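Long-range contacts in purine nucleoside phosphorylase (Schistosoma mansoni, PDB 5TBS), which catalyses the reversible phosphorolysis of purine nucleosides, probably chiefly inosine and guanosine, to give the free base and ribose 1-phosphate: residues Glu191-Phe196 with Gly215-Gly220; Gly120-Lys125 with Asn246-Ala251; Ser35-Leu40 with Leu114-Ala119; Gln84-Met89 with Gly220-Pro225. All coordinates share one frame; numbering follows the deposited sequence.

Interaction 1 of 4, residues Glu191-Phe196 with Gly215-Gly220; sequences EGVYAF and GCDVVG. With ADE (adenine), chain B.
Y194, A195 and F196 run parallel to V218, V219 and G220 in neighbouring strands, whose short axes approach to 4.6 Å and diverge by 30°. A195 carries the ladder: its N donates to V218 O, and its O receives G220 N at 3.0 Å. Where the ladder starts, V193 O takes two donors, D217 N and V218 N. D217 CG lies trans to the carbonyl carbon (chi1 -60°), so that OD2 accepts V193 N at 2.7 Å through its anti lone pair, almost straight at 170°. Glycine suits the place before V193, where a CB would run into D217 CB; the bare G192 CA lies 3.3 Å from D217 OD2. At the far end the Y194 hydroxyl, hydrogen-bonded to S222 N, packs within 3.1 Å of G220 C, eased by the missing side chain. A195 sets its CB against C216 SG at 3.7 Å, on the face opposite that where Y194 meets V218. V219 O and G220 CA lie against adenine C8, at the base site. The strands belong to a beta-alpha-beta unit that crosses over through helix 205-213. Strand 131-139 borders 189-196, strand 112-121 borders 218-220, and helix 224-232 packs on Y194 and F196.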
loop_
_atom_site.group_PDB
_atom_site.type_symbol
_atom_site.label_atom_id
_atom_site.label_comp_id
_atom_site.label_asym_id
_atom_site.label_seq_id
_atom_site.Cartn_x
_atom_site.Cartn_y
_atom_site.Cartn_z
ATOM N N GLU A 191 20.132 -0.020 -19.191
ATOM C CA GLU A 191 19.823 -0.806 -17.997
ATOM C C GLU A 191 19.184 0.112 -16.959
ATOM O O GLU A 191 19.407 1.331 -16.974
ATOM C CB GLU A 191 21.074 -1.450 -17.436
ATOM C CG GLU A 191 22.039 -0.434 -16.870
ATOM C CD GLU A 191 23.288 -1.077 -16.288
ATOM O OE1 GLU A 191 23.478 -2.307 -16.478
ATOM O OE2 GLU A 191 24.075 -0.340 -15.644
ATOM N N GLY A 192 18.361 -0.437 -16.077
ATOM C CA GLY A 192 17.756 0.503 -15.130
ATOM C C GLY A 192 16.979 -0.153 -14.011
ATOM O O GLY A 192 16.696 -1.349 -14.046
ATOM N N VAL A 193 16.561 0.689 -13.041
ATOM C CA VAL A 193 15.757 0.272 -11.878
ATOM C C VAL A 193 14.273 0.491 -12.156
ATOM O O VAL A 193 13.875 1.608 -12.507
ATOM C CB VAL A 193 16.174 1.072 -10.626
ATOM C CG1 VAL A 193 15.252 0.758 -9.463
ATOM C CG2 VAL A 193 17.670 0.818 -10.273
ATOM N N TYR A 194 13.443 -0.546 -11.944
ATOM C CA TYR A 194 12.009 -0.527 -12.269
ATOM C C TYR A 194 11.172 -0.219 -11.017
ATOM O O TYR A 194 11.298 -0.918 -10.012
ATOM C CB TYR A 194 11.621 -1.903 -12.834
ATOM C CG TYR A 194 10.179 -2.150 -13.242
ATOM C CD1 TYR A 194 9.223 -2.606 -12.322
ATOM C CD2 TYR A 194 9.785 -1.948 -14.565
ATOM C CE1 TYR A 194 7.885 -2.818 -12.700
ATOM C CE2 TYR A 194 8.465 -2.197 -14.986
ATOM C CZ TYR A 194 7.523 -2.621 -14.044
ATOM O OH TYR A 194 6.247 -2.865 -14.484
ATOM N N ALA A 195 10.302 0.791 -11.080
ATOM C CA ALA A 195 9.337 1.039 -9.997
ATOM C C ALA A 195 8.019 0.358 -10.342
ATOM O O ALA A 195 7.513 0.520 -11.455
ATOM C CB ALA A 195 9.085 2.542 -9.779
ATOM N N PHE A 196 7.475 -0.430 -9.397
ATOM C CA PHE A 196 6.162 -1.060 -9.556
ATOM C C PHE A 196 5.095 -0.105 -8.993
ATOM O O PHE A 196 5.053 0.116 -7.775
ATOM C CB PHE A 196 6.171 -2.416 -8.832
ATOM C CG PHE A 196 4.873 -3.214 -8.898
ATOM C CD1 PHE A 196 3.915 -2.980 -9.917
ATOM C CD2 PHE A 196 4.628 -4.230 -7.950
ATOM C CE1 PHE A 196 2.745 -3.710 -9.990
ATOM C CE2 PHE A 196 3.396 -4.977 -7.993
ATOM C CZ PHE A 196 2.481 -4.727 -9.033
ATOM N N GLY A 215 15.358 7.843 -7.545
ATOM C CA GLY A 215 16.278 7.001 -8.288
ATOM C C GLY A 215 15.656 5.918 -9.152
ATOM O O GLY A 215 16.330 4.918 -9.445
ATOM N N CYS A 216 14.392 6.071 -9.570
ATOM C CA CYS A 216 13.754 5.112 -10.475
ATOM C C CYS A 216 14.020 5.521 -11.911
ATOM O O CYS A 216 13.991 6.706 -12.241
ATOM C CB CYS A 216 12.250 5.051 -10.233
ATOM S SG CYS A 216 11.842 4.638 -8.497
ATOM N N ASP A 217 14.274 4.539 -12.769
ATOM C CA ASP A 217 14.540 4.828 -14.178
ATOM C C ASP A 217 13.313 4.590 -15.045
ATOM O O ASP A 217 13.136 5.264 -16.064
ATOM C CB ASP A 217 15.695 3.947 -14.697
ATOM C CG ASP A 217 17.021 4.184 -13.917
ATOM O OD1 ASP A 217 17.536 5.321 -13.977
ATOM O OD2 ASP A 217 17.546 3.242 -13.280
ATOM N N VAL A 218 12.469 3.638 -14.648
ATOM C CA VAL A 218 11.311 3.204 -15.430
ATOM C C VAL A 218 10.182 2.924 -14.432
ATOM O O VAL A 218 10.448 2.570 -13.288
ATOM C CB VAL A 218 11.673 1.938 -16.241
ATOM C CG1 VAL A 218 10.524 1.443 -16.976
ATOM C CG2 VAL A 218 12.760 2.244 -17.209
ATOM N N VAL A 219 8.923 3.056 -14.859
ATOM C CA VAL A 219 7.790 2.718 -13.983
ATOM C C VAL A 219 6.759 1.901 -14.774
ATOM O O VAL A 219 6.443 2.224 -15.921
ATOM C CB VAL A 219 7.139 3.984 -13.370
ATOM C CG1 VAL A 219 6.628 4.953 -14.506
ATOM C CG2 VAL A 219 5.962 3.588 -12.381
ATOM N N GLY A 220 6.209 0.853 -14.159
ATOM C CA GLY A 220 5.141 0.118 -14.828
ATOM C C GLY A 220 4.252 -0.603 -13.821
ATOM O O GLY A 220 4.459 -0.500 -12.604
HETATM N N9 ADE B . 2.724 1.675 -17.290
HETATM C C8 ADE B . 2.823 2.639 -16.335
HETATM N N7 ADE B . 3.116 3.827 -16.821
HETATM C C5 ADE B . 3.197 3.629 -18.188
HETATM C C6 ADE B . 3.474 4.514 -19.280
HETATM N N6 ADE B . 3.703 5.832 -19.134
HETATM N N1 ADE B . 3.479 3.984 -20.524
HETATM C C2 ADE B . 3.237 2.663 -20.675
HETATM N N3 ADE B . 2.983 1.735 -19.734
HETATM C C4 ADE B . 2.966 2.298 -18.498
#

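Interaction 2 of 4, residues Gly120-Lys125 with Asn246-Ala251; sequences GGINRK and NSILDA. With ADE (adenine), chain B.
N246 turns CG trans to the backbone nitrogen (chi1 -172°), and chi2 of -65° then sets its amide between the two segments, with ND2 directed at N123 O and OD1 at the start of helix 247-253. The bond from N246 ND2 to N123 O is weak, 3.0 Å long and bent, and the same nitrogen also donates to L126 O. OD1 caps the helix: it accepts L249 N at 3.0 Å, nearly straight at 173°, and I248 N weakly. Asparagine fits because one planar amide can donate to the loop while accepting from amides that the first turn cannot pair itself. This is an N-cap, placed exactly where strand 236-246 gives way to its helix, beside the end of the parallel strand 112-121. G121 and N246 form the last bridge of that pair, and S247 N closes it on G121 O at 2.9 Å. Beyond the bridge, I248 CG1 rests on I122 O at 3.5 Å. The extended R124 crosses I248 at about a right angle and lays one guanidinium face over its CG2, with NH2 3.5 Å away; the charge itself is paired with E252. N123 OD1 accepts K125 N in an Asx turn, which shapes the loop. Toward the base, the bare CA of G120 lies 3.5 Å from adenine N6. S247 OG lies near the same amine, and N245, held by D250 OD2, bonds the adenine through OD1.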
loop_
_atom_site.group_PDB
_atom_site.type_symbol
_atom_site.label_atom_id
_atom_site.label_comp_id
_atom_site.label_asym_id
_atom_site.label_seq_id
_atom_site.Cartn_x
_atom_site.Cartn_y
_atom_site.Cartn_z
ATOM N N GLY A 120 6.652 3.304 -18.534
ATOM C CA GLY A 120 6.967 4.719 -18.738
ATOM C C GLY A 120 8.424 5.014 -18.396
ATOM O O GLY A 120 8.974 4.447 -17.464
ATOM N N GLY A 121 9.055 5.897 -19.171
ATOM C CA GLY A 121 10.424 6.310 -18.887
ATOM C C GLY A 121 10.496 7.468 -17.898
ATOM O O GLY A 121 9.773 8.463 -18.032
ATOM N N ILE A 122 11.377 7.337 -16.900
ATOM C CA ILE A 122 11.638 8.403 -15.918
ATOM C C ILE A 122 13.012 9.033 -16.140
ATOM O O ILE A 122 13.149 10.257 -16.207
ATOM C CB ILE A 122 11.510 7.856 -14.480
ATOM C CG1 ILE A 122 10.144 7.192 -14.284
ATOM C CG2 ILE A 122 11.788 8.966 -13.433
ATOM C CD1 ILE A 122 8.964 8.254 -14.199
ATOM N N ASN A 123 14.047 8.197 -16.227
ATOM C CA ASN A 123 15.412 8.648 -16.507
ATOM C C ASN A 123 15.460 9.466 -17.785
ATOM O O ASN A 123 14.917 9.061 -18.818
ATOM C CB ASN A 123 16.324 7.416 -16.647
ATOM C CG ASN A 123 17.808 7.771 -16.734
ATOM O OD1 ASN A 123 18.241 8.417 -17.671
ATOM N ND2 ASN A 123 18.589 7.300 -15.770
ATOM N N ARG A 124 16.145 10.620 -17.740
ATOM C CA ARG A 124 16.063 11.491 -18.906
ATOM C C ARG A 124 16.765 10.915 -20.129
ATOM O O ARG A 124 16.552 11.432 -21.224
ATOM C CB ARG A 124 16.635 12.874 -18.563
ATOM C CG ARG A 124 15.866 13.567 -17.449
ATOM C CD ARG A 124 16.275 15.027 -17.335
ATOM N NE ARG A 124 15.335 15.814 -16.538
ATOM C CZ ARG A 124 14.394 16.597 -17.059
ATOM N NH1 ARG A 124 14.257 16.700 -18.383
ATOM N NH2 ARG A 124 13.594 17.281 -16.244
ATOM N N LYS A 125 17.579 9.862 -19.980
ATOM C CA LYS A 125 18.221 9.255 -21.149
ATOM C C LYS A 125 17.269 8.403 -21.992
ATOM O O LYS A 125 17.615 8.079 -23.129
ATOM C CB LYS A 125 19.421 8.398 -20.720
ATOM C CG LYS A 125 20.670 9.185 -20.291
ATOM C CD LYS A 125 21.144 10.187 -21.364
ATOM C CE LYS A 125 20.723 11.642 -21.045
ATOM N NZ LYS A 125 20.646 12.517 -22.261
ATOM N N ASN A 246 8.469 9.245 -22.400
ATOM C CA ASN A 246 9.223 9.750 -21.252
ATOM C C ASN A 246 8.289 10.649 -20.454
ATOM O O ASN A 246 7.987 11.771 -20.877
ATOM C CB ASN A 246 10.495 10.501 -21.657
ATOM C CG ASN A 246 11.340 10.846 -20.440
ATOM O OD1 ASN A 246 10.901 11.626 -19.604
ATOM N ND2 ASN A 246 12.517 10.194 -20.284
ATOM N N SER A 247 7.843 10.163 -19.285
ATOM C CA SER A 247 6.806 10.877 -18.537
ATOM C C SER A 247 7.292 12.209 -18.002
ATOM O O SER A 247 6.478 13.120 -17.802
ATOM C CB SER A 247 6.313 10.011 -17.367
ATOM O OG SER A 247 5.800 8.817 -17.909
ATOM N N ILE A 248 8.601 12.344 -17.733
ATOM C CA ILE A 248 9.104 13.615 -17.220
ATOM C C ILE A 248 9.072 14.668 -18.324
ATOM O O ILE A 248 8.587 15.796 -18.141
ATOM C CB ILE A 248 10.530 13.432 -16.651
ATOM C CG1 ILE A 248 10.545 12.471 -15.453
ATOM C CG2 ILE A 248 11.160 14.782 -16.274
ATOM C CD1 ILE A 248 9.902 13.036 -14.174
ATOM N N LEU A 249 9.572 14.305 -19.503
ATOM C CA LEU A 249 9.512 15.226 -20.629
ATOM C C LEU A 249 8.068 15.554 -20.994
ATOM O O LEU A 249 7.756 16.693 -21.353
ATOM C CB LEU A 249 10.266 14.610 -21.814
ATOM C CG LEU A 249 10.614 15.423 -23.038
ATOM C CD1 LEU A 249 11.251 16.758 -22.620
ATOM C CD2 LEU A 249 11.532 14.617 -23.988
ATOM N N ASP A 250 7.171 14.568 -20.930
ATOM C CA ASP A 250 5.776 14.851 -21.267
ATOM C C ASP A 250 5.159 15.845 -20.264
ATOM O O ASP A 250 4.414 16.762 -20.649
ATOM C CB ASP A 250 4.971 13.542 -21.324
ATOM C CG ASP A 250 5.269 12.676 -22.607
ATOM O OD1 ASP A 250 5.910 13.163 -23.562
ATOM O OD2 ASP A 250 4.845 11.510 -22.651
ATOM N N ALA A 251 5.538 15.745 -18.991
ATOM C CA ALA A 251 5.012 16.690 -18.016
ATOM C C ALA A 251 5.505 18.102 -18.294
ATOM O O ALA A 251 4.725 19.048 -18.219
ATOM C CB ALA A 251 5.364 16.259 -16.590
HETATM N N9 ADE B . 2.724 1.675 -17.290
HETATM C C8 ADE B . 2.823 2.639 -16.335
HETATM N N7 ADE B . 3.116 3.827 -16.821
HETATM C C5 ADE B . 3.197 3.629 -18.188
HETATM C C6 ADE B . 3.474 4.514 -19.280
HETATM N N6 ADE B . 3.703 5.832 -19.134
HETATM N N1 ADE B . 3.479 3.984 -20.524
HETATM C C2 ADE B . 3.237 2.663 -20.675
HETATM N N3 ADE B . 2.983 1.735 -19.734
HETATM C C4 ADE B . 2.966 2.298 -18.498
#

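Interaction 3 of 4, residues Ser35-Leu40 with Leu114-Ala119; sequences SGLGKL and LITNLA. With ADE (adenine), chain B.
The apolar contact is made by two branched side chains, L37 and L118, which approach at a slant with L37 CD1 3.8 Å from L118 CD2. L37 sets CG trans to the carbonyl carbon (chi1 -53°) with the chain carried on straight to CD1 (chi2 -179°), which puts that methyl on the strand, where it also meets T116 OG1 at 3.8 Å. The same CD2 of L118 presses on a carbonyl, coming to 3.4 Å from S35 O. Leucine serves well at both places, offering a methyl without demanding a polar partner. L242 of strand 236-246 touches both leucines, and L273 of helix 259-283 covers L37. Topologically, the contact brings the glycine-rich turn that follows strand 29-32 over strand 112-121, its parallel neighbour in the central sheet. In this family such a turn commonly lines the phosphate site, and the sequence here is consistent with that. No hydrogen bond joins the two segments directly; a water donates to L37 O at 3.2 Å and makes a weak bond with T116 OG1, whose stronger partner is G34 N in the same turn. Threonine suits the place because that bonded hydroxyl still lies against the L37 methyl. N117 points away from the turn and bonds S241 through OD1. Farther along the strand, adenine N3 is 3.6 Å from L118 O and 3.7 Å from A119 CA.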
loop_
_atom_site.group_PDB
_atom_site.type_symbol
_atom_site.label_atom_id
_atom_site.label_comp_id
_atom_site.label_asym_id
_atom_site.label_seq_id
_atom_site.Cartn_x
_atom_site.Cartn_y
_atom_site.Cartn_z
ATOM N N SER A 35 1.617 -6.777 -23.723
ATOM C CA SER A 35 0.503 -6.656 -24.660
ATOM C C SER A 35 0.983 -6.038 -25.960
ATOM O O SER A 35 1.699 -5.023 -25.958
ATOM C CB SER A 35 -0.619 -5.807 -24.059
ATOM O OG SER A 35 -0.266 -4.424 -24.061
ATOM N N GLY A 36 0.583 -6.646 -27.077
ATOM C CA GLY A 36 1.108 -6.287 -28.383
ATOM C C GLY A 36 2.472 -6.873 -28.693
ATOM O O GLY A 36 2.951 -6.717 -29.832
ATOM N N LEU A 37 3.108 -7.545 -27.728
ATOM C CA LEU A 37 4.452 -8.107 -27.876
ATOM C C LEU A 37 4.455 -9.637 -27.943
ATOM O O LEU A 37 5.477 -10.253 -27.639
ATOM C CB LEU A 37 5.358 -7.656 -26.712
ATOM C CG LEU A 37 5.426 -6.143 -26.447
ATOM C CD1 LEU A 37 6.377 -5.825 -25.293
ATOM C CD2 LEU A 37 5.835 -5.406 -27.746
ATOM N N GLY A 38 3.342 -10.267 -28.313
ATOM C CA GLY A 38 3.215 -11.709 -28.234
ATOM C C GLY A 38 3.391 -12.476 -29.535
ATOM O O GLY A 38 3.098 -13.682 -29.571
ATOM N N LYS A 39 3.897 -11.838 -30.592
ATOM C CA LYS A 39 3.956 -12.501 -31.887
ATOM C C LYS A 39 4.792 -13.778 -31.831
ATOM O O LYS A 39 4.479 -14.742 -32.535
ATOM C CB LYS A 39 4.499 -11.532 -32.938
ATOM C CG LYS A 39 4.432 -12.054 -34.368
ATOM C CD LYS A 39 4.743 -10.945 -35.389
ATOM C CE LYS A 39 3.546 -10.686 -36.291
ATOM N NZ LYS A 39 3.276 -11.837 -37.217
ATOM N N LEU A 40 5.831 -13.816 -30.983
ATOM C CA LEU A 40 6.678 -15.003 -30.889
ATOM C C LEU A 40 5.853 -16.243 -30.564
ATOM O O LEU A 40 6.148 -17.345 -31.046
ATOM C CB LEU A 40 7.765 -14.782 -29.828
ATOM C CG LEU A 40 8.785 -15.920 -29.679
ATOM C CD1 LEU A 40 9.459 -16.190 -31.012
ATOM C CD2 LEU A 40 9.819 -15.642 -28.616
ATOM N N LEU A 114 11.573 -15.637 -18.973
ATOM C CA LEU A 114 11.802 -14.414 -19.743
ATOM C C LEU A 114 10.520 -13.594 -19.786
ATOM O O LEU A 114 9.456 -14.134 -20.097
ATOM C CB LEU A 114 12.275 -14.732 -21.172
ATOM C CG LEU A 114 13.404 -15.756 -21.348
ATOM C CD1 LEU A 114 13.641 -16.089 -22.817
ATOM C CD2 LEU A 114 14.720 -15.268 -20.683
ATOM N N ILE A 115 10.615 -12.292 -19.475
ATOM C CA ILE A 115 9.436 -11.437 -19.302
ATOM C C ILE A 115 9.629 -10.122 -20.055
ATOM O O ILE A 115 10.677 -9.476 -19.913
ATOM C CB ILE A 115 9.188 -11.102 -17.820
ATOM C CG1 ILE A 115 9.205 -12.334 -16.941
ATOM C CG2 ILE A 115 7.874 -10.291 -17.689
ATOM C CD1 ILE A 115 9.209 -11.944 -15.473
ATOM N N THR A 116 8.604 -9.692 -20.816
ATOM C CA THR A 116 8.637 -8.340 -21.368
ATOM C C THR A 116 7.398 -7.558 -20.931
ATOM O O THR A 116 6.360 -8.138 -20.571
ATOM C CB THR A 116 8.733 -8.345 -22.901
ATOM O OG1 THR A 116 7.539 -8.947 -23.441
ATOM C CG2 THR A 116 9.997 -9.083 -23.407
ATOM N N ASN A 117 7.519 -6.227 -20.917
ATOM C CA ASN A 117 6.401 -5.353 -20.554
ATOM C C ASN A 117 6.561 -4.014 -21.277
ATOM O O ASN A 117 7.621 -3.714 -21.840
ATOM C CB ASN A 117 6.301 -5.115 -19.009
ATOM C CG ASN A 117 7.566 -4.444 -18.409
ATOM O OD1 ASN A 117 7.913 -3.334 -18.759
ATOM N ND2 ASN A 117 8.241 -5.128 -17.491
ATOM N N LEU A 118 5.481 -3.215 -21.247
ATOM C CA LEU A 118 5.475 -1.800 -21.611
ATOM C C LEU A 118 5.554 -0.954 -20.335
ATOM O O LEU A 118 4.921 -1.294 -19.341
ATOM C CB LEU A 118 4.183 -1.444 -22.355
ATOM C CG LEU A 118 3.943 -1.757 -23.842
ATOM C CD1 LEU A 118 4.954 -1.065 -24.727
ATOM C CD2 LEU A 118 3.897 -3.201 -24.113
ATOM N N ALA A 119 6.287 0.171 -20.380
ATOM C CA ALA A 119 6.545 0.961 -19.173
ATOM C C ALA A 119 6.782 2.427 -19.532
ATOM O O ALA A 119 7.045 2.776 -20.696
ATOM C CB ALA A 119 7.748 0.385 -18.384
HETATM N N9 ADE B . 2.724 1.675 -17.290
HETATM C C8 ADE B . 2.823 2.639 -16.335
HETATM N N7 ADE B . 3.116 3.827 -16.821
HETATM C C5 ADE B . 3.197 3.629 -18.188
HETATM C C6 ADE B . 3.474 4.514 -19.280
HETATM N N6 ADE B . 3.703 5.832 -19.134
HETATM N N1 ADE B . 3.479 3.984 -20.524
HETATM C C2 ADE B . 3.237 2.663 -20.675
HETATM N N3 ADE B . 2.983 1.735 -19.734
HETATM C C4 ADE B . 2.966 2.298 -18.498
HETATM O O HOH W 1 8.296 -10.584 -26.225
#

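Interaction 4 of 4, residues Gln84-Met89 with Gly220-Pro225; sequences QGRLHM and GMSTVP. With ADE (adenine), chain B.
T223 OG1 is gripped by three groups: R86 NH2 at 2.7 Å, in a short but strongly bent and therefore weak bond, S222 OG at 3.3 Å, and N117 ND2. R86 reaches it with an extended chain, its CG trans to the backbone nitrogen (chi1 -167°). T223 OG1 lies near the guanidinium plane, at its edge, whereas S222 OG sits above one face without a bond to it. Arginine suits the position because its other nitrogens have separate work: NH1 donates to T116 O, and NE forms a salt bridge with E226. H88 meets S222 differently, its ring edge turned to the serine methylene with CD2 3.6 Å from S222 CB; the small serine permits this, and the ring stacks on Y90. The contact joins the loop after strand 78-84 to the turn that leads from strand 218-220 into helix 224-232, with T223 at the N-cap. Its hydroxyl makes no capping bond; the groups already named engage it instead. A water bridges the backbones, accepting from M89 N at 2.8 Å and donating to M221 O at 3.2 Å. The M89 and P225 side chains run past each other in opposite directions, with M89 SD 3.7 Å from P225 CG, while L145 of the third subunit packs on M89. M221 extends the other way, its CE 3.7 Å from adenine C8; F161 of the third subunit packs on M221.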
loop_
_atom_site.group_PDB
_atom_site.type_symbol
_atom_site.label_atom_id
_atom_site.label_comp_id
_atom_site.label_asym_id
_atom_site.label_seq_id
_atom_site.Cartn_x
_atom_site.Cartn_y
_atom_site.Cartn_z
ATOM N N GLN A 84 -0.185 -16.750 -22.616
ATOM C CA GLN A 84 -0.757 -15.894 -23.649
ATOM C C GLN A 84 -1.966 -15.209 -23.022
ATOM O O GLN A 84 -3.042 -15.804 -22.926
ATOM C CB GLN A 84 -1.144 -16.709 -24.886
ATOM C CG GLN A 84 -1.631 -15.919 -26.087
ATOM C CD GLN A 84 -2.048 -16.822 -27.263
ATOM O OE1 GLN A 84 -2.820 -17.777 -27.096
ATOM N NE2 GLN A 84 -1.543 -16.516 -28.446
ATOM N N GLY A 85 -1.793 -13.952 -22.634
ATOM C CA GLY A 85 -2.835 -13.191 -21.960
ATOM C C GLY A 85 -2.466 -13.104 -20.487
ATOM O O GLY A 85 -2.795 -13.977 -19.665
ATOM N N ARG A 86 -1.728 -12.063 -20.150
ATOM C CA ARG A 86 -1.125 -11.961 -18.824
ATOM C C ARG A 86 -2.156 -11.604 -17.740
ATOM O O ARG A 86 -3.179 -10.971 -18.009
ATOM C CB ARG A 86 -0.028 -10.907 -18.886
ATOM C CG ARG A 86 0.896 -10.843 -17.751
ATOM C CD ARG A 86 1.785 -9.693 -18.098
ATOM N NE ARG A 86 2.992 -9.583 -17.300
ATOM C CZ ARG A 86 4.049 -8.913 -17.739
ATOM N NH1 ARG A 86 4.006 -8.336 -18.950
ATOM N NH2 ARG A 86 5.133 -8.820 -16.981
ATOM N N LEU A 87 -1.885 -12.037 -16.505
ATOM C CA LEU A 87 -2.712 -11.687 -15.356
ATOM C C LEU A 87 -2.070 -10.506 -14.640
ATOM O O LEU A 87 -0.945 -10.641 -14.172
ATOM C CB LEU A 87 -2.799 -12.858 -14.378
ATOM C CG LEU A 87 -3.152 -14.215 -14.956
ATOM C CD1 LEU A 87 -2.686 -15.340 -14.029
ATOM C CD2 LEU A 87 -4.656 -14.272 -15.177
ATOM N N HIS A 88 -2.785 -9.376 -14.510
ATOM C CA HIS A 88 -2.245 -8.180 -13.852
ATOM C C HIS A 88 -2.960 -7.927 -12.515
ATOM O O HIS A 88 -4.180 -8.075 -12.435
ATOM C CB HIS A 88 -2.442 -6.938 -14.734
ATOM C CG HIS A 88 -1.674 -6.964 -16.019
ATOM N ND1 HIS A 88 -2.278 -7.198 -17.236
ATOM C CD2 HIS A 88 -0.360 -6.799 -16.276
ATOM C CE1 HIS A 88 -1.370 -7.145 -18.193
ATOM N NE2 HIS A 88 -0.195 -6.909 -17.636
ATOM N N MET A 89 -2.222 -7.474 -11.476
ATOM C CA MET A 89 -2.870 -7.282 -10.170
ATOM C C MET A 89 -3.878 -6.120 -10.174
ATOM O O MET A 89 -4.790 -6.111 -9.337
ATOM C CB MET A 89 -1.802 -7.109 -9.062
ATOM C CG MET A 89 -0.897 -8.391 -9.051
ATOM S SD MET A 89 -0.069 -8.911 -7.534
ATOM C CE MET A 89 -1.556 -9.276 -6.588
ATOM N N GLY A 220 6.209 0.853 -14.159
ATOM C CA GLY A 220 5.141 0.118 -14.828
ATOM C C GLY A 220 4.252 -0.603 -13.821
ATOM O O GLY A 220 4.459 -0.500 -12.604
ATOM N N MET A 221 3.287 -1.396 -14.358
ATOM C CA MET A 221 2.175 -1.978 -13.589
ATOM C C MET A 221 2.221 -3.507 -13.521
ATOM O O MET A 221 1.204 -4.137 -13.151
ATOM C CB MET A 221 0.825 -1.541 -14.197
ATOM C CG MET A 221 0.594 -0.040 -14.244
ATOM S SD MET A 221 -0.985 0.370 -15.056
ATOM C CE MET A 221 -0.682 2.104 -15.407
ATOM N N SER A 222 3.372 -4.117 -13.821
ATOM C CA SER A 222 3.425 -5.573 -13.878
ATOM C C SER A 222 4.824 -6.055 -13.482
ATOM O O SER A 222 5.617 -5.310 -12.886
ATOM C CB SER A 222 3.002 -6.058 -15.278
ATOM O OG SER A 222 3.932 -5.632 -16.257
ATOM N N THR A 223 5.078 -7.353 -13.732
ATOM C CA THR A 223 6.406 -7.973 -13.749
ATOM C C THR A 223 6.990 -8.253 -12.352
ATOM O O THR A 223 7.430 -9.376 -12.083
ATOM C CB THR A 223 7.363 -7.112 -14.584
ATOM O OG1 THR A 223 6.859 -7.036 -15.916
ATOM C CG2 THR A 223 8.768 -7.768 -14.669
ATOM N N VAL A 224 7.030 -7.264 -11.452
ATOM C CA VAL A 224 7.582 -7.516 -10.090
ATOM C C VAL A 224 6.898 -8.673 -9.366
ATOM O O VAL A 224 7.607 -9.506 -8.768
ATOM C CB VAL A 224 7.587 -6.211 -9.276
ATOM C CG1 VAL A 224 7.836 -6.437 -7.788
ATOM C CG2 VAL A 224 8.674 -5.246 -9.848
ATOM N N PRO A 225 5.565 -8.830 -9.385
ATOM C CA PRO A 225 4.983 -10.032 -8.734
ATOM C C PRO A 225 5.504 -11.351 -9.291
ATOM O O PRO A 225 5.885 -12.244 -8.509
ATOM C CB PRO A 225 3.464 -9.872 -8.988
ATOM C CG PRO A 225 3.243 -8.355 -9.103
ATOM C CD PRO A 225 4.513 -7.919 -9.894
HETATM N N9 ADE B . 2.724 1.675 -17.290
HETATM C C8 ADE B . 2.823 2.639 -16.335
HETATM N N7 ADE B . 3.116 3.827 -16.821
HETATM C C5 ADE B . 3.197 3.629 -18.188
HETATM C C6 ADE B . 3.474 4.514 -19.280
HETATM N N6 ADE B . 3.703 5.832 -19.134
HETATM N N1 ADE B . 3.479 3.984 -20.524
HETATM C C2 ADE B . 3.237 2.663 -20.675
HETATM N N3 ADE B . 2.983 1.735 -19.734
HETATM C C4 ADE B . 2.966 2.298 -18.498
HETATM O O HOH W 2 0.527 -6.949 -11.888
#

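Overall arrangement
From the N terminus, residues 35-40 open the first loop, which interaction 3 closes at 114-119. Within it lies 84-89, whose partner 220-225 comes later, so interactions 3 and 4 cross; their centres are about 10 Å apart. Residues 120-125 follow directly on 114-119, carrying strand 112-121 to its end and into a loop, and wait for 246-251, making interaction 2 cross interaction 4 as well. Interaction 1, the shortest loop, lies wholly inside the spans of both 2 and 4 and shares G220 with 4. Strand 112-121 thus ties the turn after strand 29-32 to helix 247-253, pairs with strand 218-220 alongside, and adjoins the start of helix 224-232. All four contacts reach adenine.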